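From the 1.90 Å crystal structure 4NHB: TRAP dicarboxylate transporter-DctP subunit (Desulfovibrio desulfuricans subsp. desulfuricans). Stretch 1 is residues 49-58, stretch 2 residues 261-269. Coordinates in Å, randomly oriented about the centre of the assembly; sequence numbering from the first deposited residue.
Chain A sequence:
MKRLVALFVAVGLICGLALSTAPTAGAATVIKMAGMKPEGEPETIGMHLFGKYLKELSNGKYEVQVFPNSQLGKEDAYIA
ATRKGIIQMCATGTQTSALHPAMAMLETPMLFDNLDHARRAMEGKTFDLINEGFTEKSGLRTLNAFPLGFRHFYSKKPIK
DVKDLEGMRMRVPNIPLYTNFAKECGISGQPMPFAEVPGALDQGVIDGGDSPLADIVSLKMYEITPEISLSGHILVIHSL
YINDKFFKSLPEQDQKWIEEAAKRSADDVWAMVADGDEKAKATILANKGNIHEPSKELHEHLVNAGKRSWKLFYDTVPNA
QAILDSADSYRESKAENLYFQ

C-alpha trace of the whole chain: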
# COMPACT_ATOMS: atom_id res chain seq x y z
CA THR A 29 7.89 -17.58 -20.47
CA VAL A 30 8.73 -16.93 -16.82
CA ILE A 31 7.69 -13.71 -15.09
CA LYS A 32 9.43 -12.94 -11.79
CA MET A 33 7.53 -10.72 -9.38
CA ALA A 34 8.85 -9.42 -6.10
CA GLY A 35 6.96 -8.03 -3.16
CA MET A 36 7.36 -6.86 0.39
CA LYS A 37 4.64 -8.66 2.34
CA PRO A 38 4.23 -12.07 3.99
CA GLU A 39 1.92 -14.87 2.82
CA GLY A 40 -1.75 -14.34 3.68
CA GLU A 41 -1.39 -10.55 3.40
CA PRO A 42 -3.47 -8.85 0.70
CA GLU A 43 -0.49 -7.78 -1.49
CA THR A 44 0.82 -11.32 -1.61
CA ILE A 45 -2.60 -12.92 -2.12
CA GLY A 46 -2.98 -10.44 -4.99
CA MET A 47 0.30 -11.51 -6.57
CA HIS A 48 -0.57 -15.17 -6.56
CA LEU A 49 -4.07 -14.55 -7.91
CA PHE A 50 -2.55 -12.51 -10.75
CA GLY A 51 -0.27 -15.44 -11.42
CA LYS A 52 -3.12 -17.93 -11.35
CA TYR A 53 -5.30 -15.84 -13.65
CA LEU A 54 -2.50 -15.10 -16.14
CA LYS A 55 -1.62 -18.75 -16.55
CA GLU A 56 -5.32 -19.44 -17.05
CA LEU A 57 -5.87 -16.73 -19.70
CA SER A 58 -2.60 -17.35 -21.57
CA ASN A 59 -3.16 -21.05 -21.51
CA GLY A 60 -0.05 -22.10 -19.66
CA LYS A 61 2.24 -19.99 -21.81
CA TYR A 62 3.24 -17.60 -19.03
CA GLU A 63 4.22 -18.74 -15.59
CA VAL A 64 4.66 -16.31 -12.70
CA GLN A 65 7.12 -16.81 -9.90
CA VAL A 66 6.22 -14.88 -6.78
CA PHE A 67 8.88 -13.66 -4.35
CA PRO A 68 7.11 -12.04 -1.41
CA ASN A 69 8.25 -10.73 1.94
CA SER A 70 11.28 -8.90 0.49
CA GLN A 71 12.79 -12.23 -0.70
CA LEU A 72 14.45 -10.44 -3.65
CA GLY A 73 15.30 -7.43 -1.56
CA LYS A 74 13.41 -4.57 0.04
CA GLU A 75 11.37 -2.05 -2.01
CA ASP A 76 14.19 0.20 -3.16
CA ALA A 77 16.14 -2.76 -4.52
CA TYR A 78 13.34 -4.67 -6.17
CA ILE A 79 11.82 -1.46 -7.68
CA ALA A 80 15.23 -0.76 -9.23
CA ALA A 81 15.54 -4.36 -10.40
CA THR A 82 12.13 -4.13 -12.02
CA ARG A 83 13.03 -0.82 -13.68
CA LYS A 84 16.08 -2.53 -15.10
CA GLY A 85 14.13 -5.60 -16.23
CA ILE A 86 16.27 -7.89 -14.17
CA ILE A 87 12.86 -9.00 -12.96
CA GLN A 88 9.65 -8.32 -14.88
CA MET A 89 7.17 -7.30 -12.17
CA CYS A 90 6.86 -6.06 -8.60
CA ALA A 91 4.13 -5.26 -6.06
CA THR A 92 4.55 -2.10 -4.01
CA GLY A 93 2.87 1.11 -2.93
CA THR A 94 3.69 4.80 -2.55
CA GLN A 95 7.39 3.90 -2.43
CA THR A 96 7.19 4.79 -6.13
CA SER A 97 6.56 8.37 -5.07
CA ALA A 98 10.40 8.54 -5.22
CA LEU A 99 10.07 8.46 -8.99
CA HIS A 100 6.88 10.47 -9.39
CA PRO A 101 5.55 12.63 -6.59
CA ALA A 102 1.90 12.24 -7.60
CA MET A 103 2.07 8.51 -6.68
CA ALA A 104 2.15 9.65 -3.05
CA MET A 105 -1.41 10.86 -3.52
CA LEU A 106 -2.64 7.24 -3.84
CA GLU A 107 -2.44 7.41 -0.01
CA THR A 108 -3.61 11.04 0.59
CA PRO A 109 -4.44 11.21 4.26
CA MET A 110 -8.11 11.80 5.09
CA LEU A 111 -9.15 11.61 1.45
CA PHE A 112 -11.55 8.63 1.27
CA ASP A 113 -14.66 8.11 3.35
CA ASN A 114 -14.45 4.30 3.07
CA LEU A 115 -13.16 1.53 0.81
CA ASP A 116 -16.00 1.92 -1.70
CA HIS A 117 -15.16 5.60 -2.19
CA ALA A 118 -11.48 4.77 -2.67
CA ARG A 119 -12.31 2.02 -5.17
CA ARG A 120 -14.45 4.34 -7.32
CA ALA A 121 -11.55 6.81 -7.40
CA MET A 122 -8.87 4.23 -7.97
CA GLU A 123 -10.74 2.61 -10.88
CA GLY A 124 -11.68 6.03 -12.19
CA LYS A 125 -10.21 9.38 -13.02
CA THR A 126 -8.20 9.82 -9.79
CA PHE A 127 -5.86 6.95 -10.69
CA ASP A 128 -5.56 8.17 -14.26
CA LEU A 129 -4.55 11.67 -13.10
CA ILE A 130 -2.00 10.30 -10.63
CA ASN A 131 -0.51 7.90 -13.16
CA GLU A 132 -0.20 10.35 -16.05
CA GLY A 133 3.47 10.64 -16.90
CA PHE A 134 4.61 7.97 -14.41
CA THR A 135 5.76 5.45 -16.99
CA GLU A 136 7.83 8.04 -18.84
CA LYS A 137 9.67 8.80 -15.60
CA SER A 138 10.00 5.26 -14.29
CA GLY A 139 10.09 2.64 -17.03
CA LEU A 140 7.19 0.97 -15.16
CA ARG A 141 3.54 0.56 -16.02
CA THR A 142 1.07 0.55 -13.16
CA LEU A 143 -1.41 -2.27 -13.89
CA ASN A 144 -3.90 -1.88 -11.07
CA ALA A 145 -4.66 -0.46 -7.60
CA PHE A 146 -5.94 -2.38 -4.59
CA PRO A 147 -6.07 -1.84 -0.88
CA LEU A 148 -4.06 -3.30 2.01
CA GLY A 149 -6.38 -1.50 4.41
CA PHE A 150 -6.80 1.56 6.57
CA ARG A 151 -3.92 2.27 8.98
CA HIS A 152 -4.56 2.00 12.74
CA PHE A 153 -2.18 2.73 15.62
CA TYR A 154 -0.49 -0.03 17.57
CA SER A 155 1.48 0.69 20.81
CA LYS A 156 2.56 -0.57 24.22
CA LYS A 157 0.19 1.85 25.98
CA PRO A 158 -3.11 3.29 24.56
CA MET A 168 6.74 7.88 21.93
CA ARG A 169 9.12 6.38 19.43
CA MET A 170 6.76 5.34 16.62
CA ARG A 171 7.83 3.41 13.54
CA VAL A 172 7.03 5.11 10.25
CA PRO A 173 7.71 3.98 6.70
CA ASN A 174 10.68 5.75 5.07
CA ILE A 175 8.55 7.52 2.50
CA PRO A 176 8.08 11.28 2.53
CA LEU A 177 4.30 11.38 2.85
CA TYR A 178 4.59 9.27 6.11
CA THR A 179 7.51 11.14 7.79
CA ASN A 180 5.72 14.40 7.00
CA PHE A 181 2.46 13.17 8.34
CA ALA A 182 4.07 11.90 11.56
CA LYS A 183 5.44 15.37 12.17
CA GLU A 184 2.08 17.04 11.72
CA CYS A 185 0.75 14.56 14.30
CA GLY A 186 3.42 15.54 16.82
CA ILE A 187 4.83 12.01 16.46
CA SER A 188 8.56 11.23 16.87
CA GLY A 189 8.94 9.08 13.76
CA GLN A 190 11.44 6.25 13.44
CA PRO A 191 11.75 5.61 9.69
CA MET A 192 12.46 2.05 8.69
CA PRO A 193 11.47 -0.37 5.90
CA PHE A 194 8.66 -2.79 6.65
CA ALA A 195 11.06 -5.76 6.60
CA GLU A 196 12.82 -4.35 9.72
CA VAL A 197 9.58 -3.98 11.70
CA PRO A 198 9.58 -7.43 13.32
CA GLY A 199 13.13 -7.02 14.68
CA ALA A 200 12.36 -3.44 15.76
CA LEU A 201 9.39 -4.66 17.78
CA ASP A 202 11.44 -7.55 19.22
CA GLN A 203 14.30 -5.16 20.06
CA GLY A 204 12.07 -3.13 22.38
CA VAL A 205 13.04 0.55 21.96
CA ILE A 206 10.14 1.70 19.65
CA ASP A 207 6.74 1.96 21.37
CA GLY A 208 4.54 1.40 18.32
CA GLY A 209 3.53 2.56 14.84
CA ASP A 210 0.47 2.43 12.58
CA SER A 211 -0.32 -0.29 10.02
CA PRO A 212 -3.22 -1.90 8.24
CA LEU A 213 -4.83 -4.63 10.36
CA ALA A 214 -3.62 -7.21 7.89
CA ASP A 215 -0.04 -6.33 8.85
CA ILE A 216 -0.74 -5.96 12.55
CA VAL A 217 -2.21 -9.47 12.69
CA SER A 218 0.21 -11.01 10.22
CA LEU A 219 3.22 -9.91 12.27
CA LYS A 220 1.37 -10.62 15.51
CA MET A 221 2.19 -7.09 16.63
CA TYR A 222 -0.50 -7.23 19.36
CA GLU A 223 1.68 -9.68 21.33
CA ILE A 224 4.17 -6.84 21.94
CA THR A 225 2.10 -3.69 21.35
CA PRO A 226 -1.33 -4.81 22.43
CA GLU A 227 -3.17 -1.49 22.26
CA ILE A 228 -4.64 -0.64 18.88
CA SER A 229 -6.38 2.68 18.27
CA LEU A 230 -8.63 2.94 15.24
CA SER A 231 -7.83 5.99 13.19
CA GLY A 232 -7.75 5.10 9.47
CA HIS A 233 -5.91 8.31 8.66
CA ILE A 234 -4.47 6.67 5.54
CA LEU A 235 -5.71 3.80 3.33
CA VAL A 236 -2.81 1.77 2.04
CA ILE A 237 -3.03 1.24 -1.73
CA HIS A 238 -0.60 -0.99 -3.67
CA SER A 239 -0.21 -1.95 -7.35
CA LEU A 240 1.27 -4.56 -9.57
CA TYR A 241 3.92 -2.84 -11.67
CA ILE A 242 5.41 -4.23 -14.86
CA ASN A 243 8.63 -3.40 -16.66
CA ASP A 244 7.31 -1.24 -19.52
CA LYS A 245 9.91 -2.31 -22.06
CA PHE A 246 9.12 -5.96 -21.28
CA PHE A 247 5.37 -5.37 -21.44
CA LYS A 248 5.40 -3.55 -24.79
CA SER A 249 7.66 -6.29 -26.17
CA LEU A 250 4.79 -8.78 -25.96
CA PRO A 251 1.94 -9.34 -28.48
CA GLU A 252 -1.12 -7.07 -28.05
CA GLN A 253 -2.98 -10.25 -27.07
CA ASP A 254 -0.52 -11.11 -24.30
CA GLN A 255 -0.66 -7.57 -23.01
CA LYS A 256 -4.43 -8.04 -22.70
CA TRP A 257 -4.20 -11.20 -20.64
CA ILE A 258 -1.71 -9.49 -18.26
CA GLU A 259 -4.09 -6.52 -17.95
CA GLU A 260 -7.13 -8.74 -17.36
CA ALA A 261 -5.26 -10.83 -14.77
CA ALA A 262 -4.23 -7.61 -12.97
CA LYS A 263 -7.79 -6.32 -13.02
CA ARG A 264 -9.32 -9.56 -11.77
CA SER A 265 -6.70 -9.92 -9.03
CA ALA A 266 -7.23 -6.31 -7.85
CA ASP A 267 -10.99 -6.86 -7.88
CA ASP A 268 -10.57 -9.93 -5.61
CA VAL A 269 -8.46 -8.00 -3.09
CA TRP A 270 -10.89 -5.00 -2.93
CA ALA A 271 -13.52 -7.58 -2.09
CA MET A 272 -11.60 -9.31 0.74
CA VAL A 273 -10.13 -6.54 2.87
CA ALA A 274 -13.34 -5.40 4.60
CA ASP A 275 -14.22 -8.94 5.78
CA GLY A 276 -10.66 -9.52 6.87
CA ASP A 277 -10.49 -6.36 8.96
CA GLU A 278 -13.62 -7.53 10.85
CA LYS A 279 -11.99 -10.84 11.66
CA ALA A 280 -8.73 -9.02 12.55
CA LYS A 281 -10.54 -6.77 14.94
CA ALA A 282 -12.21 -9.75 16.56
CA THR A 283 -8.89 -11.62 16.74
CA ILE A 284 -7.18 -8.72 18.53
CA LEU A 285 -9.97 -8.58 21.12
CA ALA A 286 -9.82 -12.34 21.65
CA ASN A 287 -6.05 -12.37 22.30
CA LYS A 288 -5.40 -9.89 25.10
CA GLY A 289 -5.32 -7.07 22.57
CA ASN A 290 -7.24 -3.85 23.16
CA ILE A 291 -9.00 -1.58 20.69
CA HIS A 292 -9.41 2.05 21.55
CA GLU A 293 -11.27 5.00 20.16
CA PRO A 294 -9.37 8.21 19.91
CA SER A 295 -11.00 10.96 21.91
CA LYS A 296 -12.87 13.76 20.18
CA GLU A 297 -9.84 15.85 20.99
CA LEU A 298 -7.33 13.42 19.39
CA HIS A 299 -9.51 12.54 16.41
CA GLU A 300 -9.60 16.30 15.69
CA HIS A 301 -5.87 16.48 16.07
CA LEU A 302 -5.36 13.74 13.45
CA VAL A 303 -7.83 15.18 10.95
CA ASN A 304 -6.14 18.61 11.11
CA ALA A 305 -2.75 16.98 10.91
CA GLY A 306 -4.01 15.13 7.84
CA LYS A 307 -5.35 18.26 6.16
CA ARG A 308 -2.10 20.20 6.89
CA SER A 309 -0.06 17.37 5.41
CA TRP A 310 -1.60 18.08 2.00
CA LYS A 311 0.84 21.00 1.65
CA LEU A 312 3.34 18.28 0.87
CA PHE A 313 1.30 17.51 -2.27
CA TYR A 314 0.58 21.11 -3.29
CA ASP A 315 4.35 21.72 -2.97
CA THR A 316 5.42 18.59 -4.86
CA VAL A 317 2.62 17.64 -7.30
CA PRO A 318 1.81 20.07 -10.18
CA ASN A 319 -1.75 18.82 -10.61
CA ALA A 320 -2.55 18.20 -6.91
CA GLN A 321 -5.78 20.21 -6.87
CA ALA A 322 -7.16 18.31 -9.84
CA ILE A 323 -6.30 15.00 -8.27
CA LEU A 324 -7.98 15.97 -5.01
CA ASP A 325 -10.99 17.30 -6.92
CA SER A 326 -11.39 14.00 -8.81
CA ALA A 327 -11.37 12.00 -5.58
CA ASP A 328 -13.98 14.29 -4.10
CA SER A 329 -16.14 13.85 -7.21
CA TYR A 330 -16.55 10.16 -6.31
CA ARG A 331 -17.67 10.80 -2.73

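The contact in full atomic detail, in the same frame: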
# COMPACT_ATOMS: atom_id res chain seq x y z
N LEU A 49 -2.84 -14.49 -7.13
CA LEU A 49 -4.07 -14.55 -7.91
C LEU A 49 -3.75 -14.06 -9.31
O LEU A 49 -4.18 -14.67 -10.28
CB LEU A 49 -5.23 -13.74 -7.31
CG LEU A 49 -5.91 -14.16 -6.01
CD1 LEU A 49 -6.80 -13.03 -5.47
CD2 LEU A 49 -6.72 -15.42 -6.23
N PHE A 50 -2.99 -12.97 -9.43
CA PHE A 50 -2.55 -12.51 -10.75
C PHE A 50 -1.87 -13.62 -11.53
O PHE A 50 -2.07 -13.76 -12.75
CB PHE A 50 -1.60 -11.34 -10.66
CG PHE A 50 -0.86 -11.06 -11.94
CD1 PHE A 50 -1.39 -10.19 -12.88
CD2 PHE A 50 0.36 -11.65 -12.19
CE1 PHE A 50 -0.71 -9.90 -14.06
CE2 PHE A 50 1.04 -11.38 -13.39
CZ PHE A 50 0.51 -10.49 -14.31
N GLY A 51 -1.04 -14.37 -10.82
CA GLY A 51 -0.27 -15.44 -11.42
C GLY A 51 -1.20 -16.54 -11.91
O GLY A 51 -1.09 -17.01 -13.05
N LYS A 52 -2.13 -16.92 -11.03
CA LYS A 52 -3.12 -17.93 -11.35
C LYS A 52 -3.97 -17.56 -12.56
O LYS A 52 -4.17 -18.36 -13.47
CB LYS A 52 -4.03 -18.18 -10.14
CG LYS A 52 -5.05 -19.33 -10.33
CD LYS A 52 -5.98 -19.41 -9.16
CE LYS A 52 -7.08 -18.32 -9.23
NZ LYS A 52 -7.99 -18.31 -8.03
N TYR A 53 -4.49 -16.34 -12.56
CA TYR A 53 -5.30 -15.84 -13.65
C TYR A 53 -4.52 -15.75 -14.97
O TYR A 53 -5.03 -16.09 -16.04
CB TYR A 53 -5.86 -14.48 -13.27
CG TYR A 53 -6.96 -14.48 -12.22
CD1 TYR A 53 -7.93 -15.47 -12.20
CD2 TYR A 53 -7.06 -13.45 -11.28
CE1 TYR A 53 -8.94 -15.46 -11.26
CE2 TYR A 53 -8.06 -13.43 -10.34
CZ TYR A 53 -9.02 -14.43 -10.33
OH TYR A 53 -10.03 -14.42 -9.39
N LEU A 54 -3.27 -15.31 -14.92
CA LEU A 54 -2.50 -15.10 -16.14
C LEU A 54 -2.14 -16.40 -16.84
O LEU A 54 -2.06 -16.48 -18.08
CB LEU A 54 -1.22 -14.35 -15.84
CG LEU A 54 -0.35 -14.16 -17.08
CD1 LEU A 54 -1.17 -13.43 -18.16
CD2 LEU A 54 0.97 -13.42 -16.73
N LYS A 55 -1.88 -17.42 -16.03
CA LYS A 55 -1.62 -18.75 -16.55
C LYS A 55 -2.86 -19.27 -17.24
O LYS A 55 -2.78 -19.79 -18.35
CB LYS A 55 -1.28 -19.69 -15.41
CG LYS A 55 -0.45 -20.85 -15.81
CD LYS A 55 -0.59 -22.02 -14.86
CE LYS A 55 0.72 -22.79 -14.74
NZ LYS A 55 1.41 -22.99 -16.06
N GLU A 56 -3.98 -19.14 -16.54
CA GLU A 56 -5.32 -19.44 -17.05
C GLU A 56 -5.51 -18.80 -18.43
O GLU A 56 -5.59 -19.50 -19.43
CB GLU A 56 -6.38 -18.90 -16.06
CG GLU A 56 -7.52 -19.85 -15.62
CD GLU A 56 -8.44 -19.21 -14.54
OE1 GLU A 56 -9.21 -18.26 -14.85
OE2 GLU A 56 -8.41 -19.64 -13.38
N LEU A 57 -5.54 -17.47 -18.48
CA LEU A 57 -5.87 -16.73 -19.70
C LEU A 57 -4.92 -16.95 -20.87
O LEU A 57 -5.33 -16.83 -22.04
CB LEU A 57 -5.96 -15.24 -19.42
CG LEU A 57 -6.87 -14.82 -18.27
CD1 LEU A 57 -6.88 -13.33 -18.17
CD2 LEU A 57 -8.28 -15.36 -18.49
N SER A 58 -3.65 -17.21 -20.56
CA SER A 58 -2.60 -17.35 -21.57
C SER A 58 -2.38 -18.79 -21.88
O SER A 58 -1.49 -19.14 -22.64
CB SER A 58 -1.28 -16.89 -21.01
OG SER A 58 -0.81 -17.92 -20.13
N ALA A 261 -5.71 -10.19 -16.02
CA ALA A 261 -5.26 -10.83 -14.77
C ALA A 261 -5.01 -9.81 -13.65
O ALA A 261 -5.40 -10.05 -12.50
CB ALA A 261 -4.05 -11.67 -15.01
N ALA A 262 -4.44 -8.66 -13.99
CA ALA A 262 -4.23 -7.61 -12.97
C ALA A 262 -5.56 -7.05 -12.49
O ALA A 262 -5.74 -6.81 -11.29
CB ALA A 262 -3.36 -6.49 -13.49
N LYS A 263 -6.51 -6.89 -13.40
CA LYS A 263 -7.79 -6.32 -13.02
C LYS A 263 -8.55 -7.30 -12.13
O LYS A 263 -9.07 -6.93 -11.08
CB LYS A 263 -8.63 -5.97 -14.25
CG LYS A 263 -10.04 -5.43 -13.95
CD LYS A 263 -10.07 -4.37 -12.81
CE LYS A 263 -11.20 -3.31 -12.98
NZ LYS A 263 -12.32 -3.40 -11.98
N ARG A 264 -8.60 -8.55 -12.55
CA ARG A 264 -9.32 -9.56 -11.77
C ARG A 264 -8.73 -9.73 -10.35
O ARG A 264 -9.46 -9.83 -9.37
CB ARG A 264 -9.34 -10.92 -12.50
CG ARG A 264 -9.87 -10.89 -13.92
CD ARG A 264 -11.24 -11.60 -14.09
NE ARG A 264 -11.30 -12.99 -13.61
CZ ARG A 264 -11.08 -14.08 -14.35
NH1 ARG A 264 -10.72 -13.98 -15.62
NH2 ARG A 264 -11.18 -15.29 -13.80
N SER A 265 -7.40 -9.80 -10.28
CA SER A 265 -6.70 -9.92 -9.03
C SER A 265 -7.00 -8.71 -8.11
O SER A 265 -7.32 -8.88 -6.94
CB SER A 265 -5.20 -10.03 -9.27
OG SER A 265 -4.59 -9.97 -8.03
N ALA A 266 -6.91 -7.49 -8.64
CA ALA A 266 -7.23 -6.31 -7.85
C ALA A 266 -8.66 -6.37 -7.34
O ALA A 266 -8.96 -6.08 -6.17
CB ALA A 266 -7.05 -5.07 -8.70
N ASP A 267 -9.56 -6.74 -8.23
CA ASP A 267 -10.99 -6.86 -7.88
C ASP A 267 -11.22 -7.84 -6.70
O ASP A 267 -12.02 -7.57 -5.79
CB ASP A 267 -11.82 -7.24 -9.13
CG ASP A 267 -12.07 -6.03 -10.06
OD1 ASP A 267 -11.61 -4.89 -9.76
OD2 ASP A 267 -12.72 -6.18 -11.11
N ASP A 268 -10.47 -8.93 -6.68
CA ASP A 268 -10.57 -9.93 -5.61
C ASP A 268 -10.13 -9.33 -4.28
O ASP A 268 -10.75 -9.54 -3.24
CB ASP A 268 -9.68 -11.12 -5.94
CG ASP A 268 -10.26 -12.01 -7.06
OD1 ASP A 268 -11.43 -11.85 -7.43
OD2 ASP A 268 -9.52 -12.86 -7.57
N VAL A 269 -9.03 -8.57 -4.31
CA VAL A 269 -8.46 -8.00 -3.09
C VAL A 269 -9.39 -6.92 -2.50
O VAL A 269 -9.62 -6.86 -1.26
CB VAL A 269 -7.08 -7.42 -3.33
CG1 VAL A 269 -6.59 -6.71 -2.09
CG2 VAL A 269 -6.07 -8.51 -3.80
O HOH W 1 -12.05 -13.75 -11.29

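Two helices more than 200 residues apart in sequence pack with their axes 8.3 Å apart at closest approach and their N-to-C directions 142° apart, closer to antiparallel than to parallel; together they bury 543 Å². Leu49 points toward the second helix and lays CD1 3.4 Å from Asp268 OD2, while its CB lies 3.9 Å from Ser265 OG. At Phe50 the backbones come closest, its CA 5.1 Å from the CA of Ala261, a spacing that the small methyl side chain of Ala261 accommodates. Phe50 is buried and its CA-to-CB bond points sideways (chi1 t); its ring meets Ala262 N at its edge, with CD1 3.6 Å from that nitrogen, and Phe50 CD1 also lies 3.7 Å from Ala261 CB. Gly51 and Lys52 make no contact. Tyr53 is the centre of the interface, a knob set among Ala261, Arg264, Ser265 and Asp268. Its CB packs 3.8 Å from Ala261 CB, and its chi1 of -73° (m) carries the ring along the second helix, so that Tyr53 OH donates a very short hydrogen bond of 2.5 Å to Asp268 OD2, which lies near the ring plane. Over one face of the same ring lies the Arg264 guanidinium, in an off-centre cation-pi contact with Arg264 CZ 4.4 Å from the Tyr53 ring centroid. Water 1 ties the two side chains together, accepting from Arg264 NE at 2.6 Å and donating a weak hydrogen bond to Tyr53 OH at 2.9 Å. Leu54 turns sideways and adds a smaller apolar contact, its CB 4.0 Å from Ala261 CB. One turn on from Tyr53, Glu56 OE1 forms a long salt bridge with Arg264 NH2 at 3.7 Å. Leu57 points toward the second helix: its CD2 lies 4.0 Å from Arg264 NH1, and its CD1 lies 4.0 Å from Ala261 N.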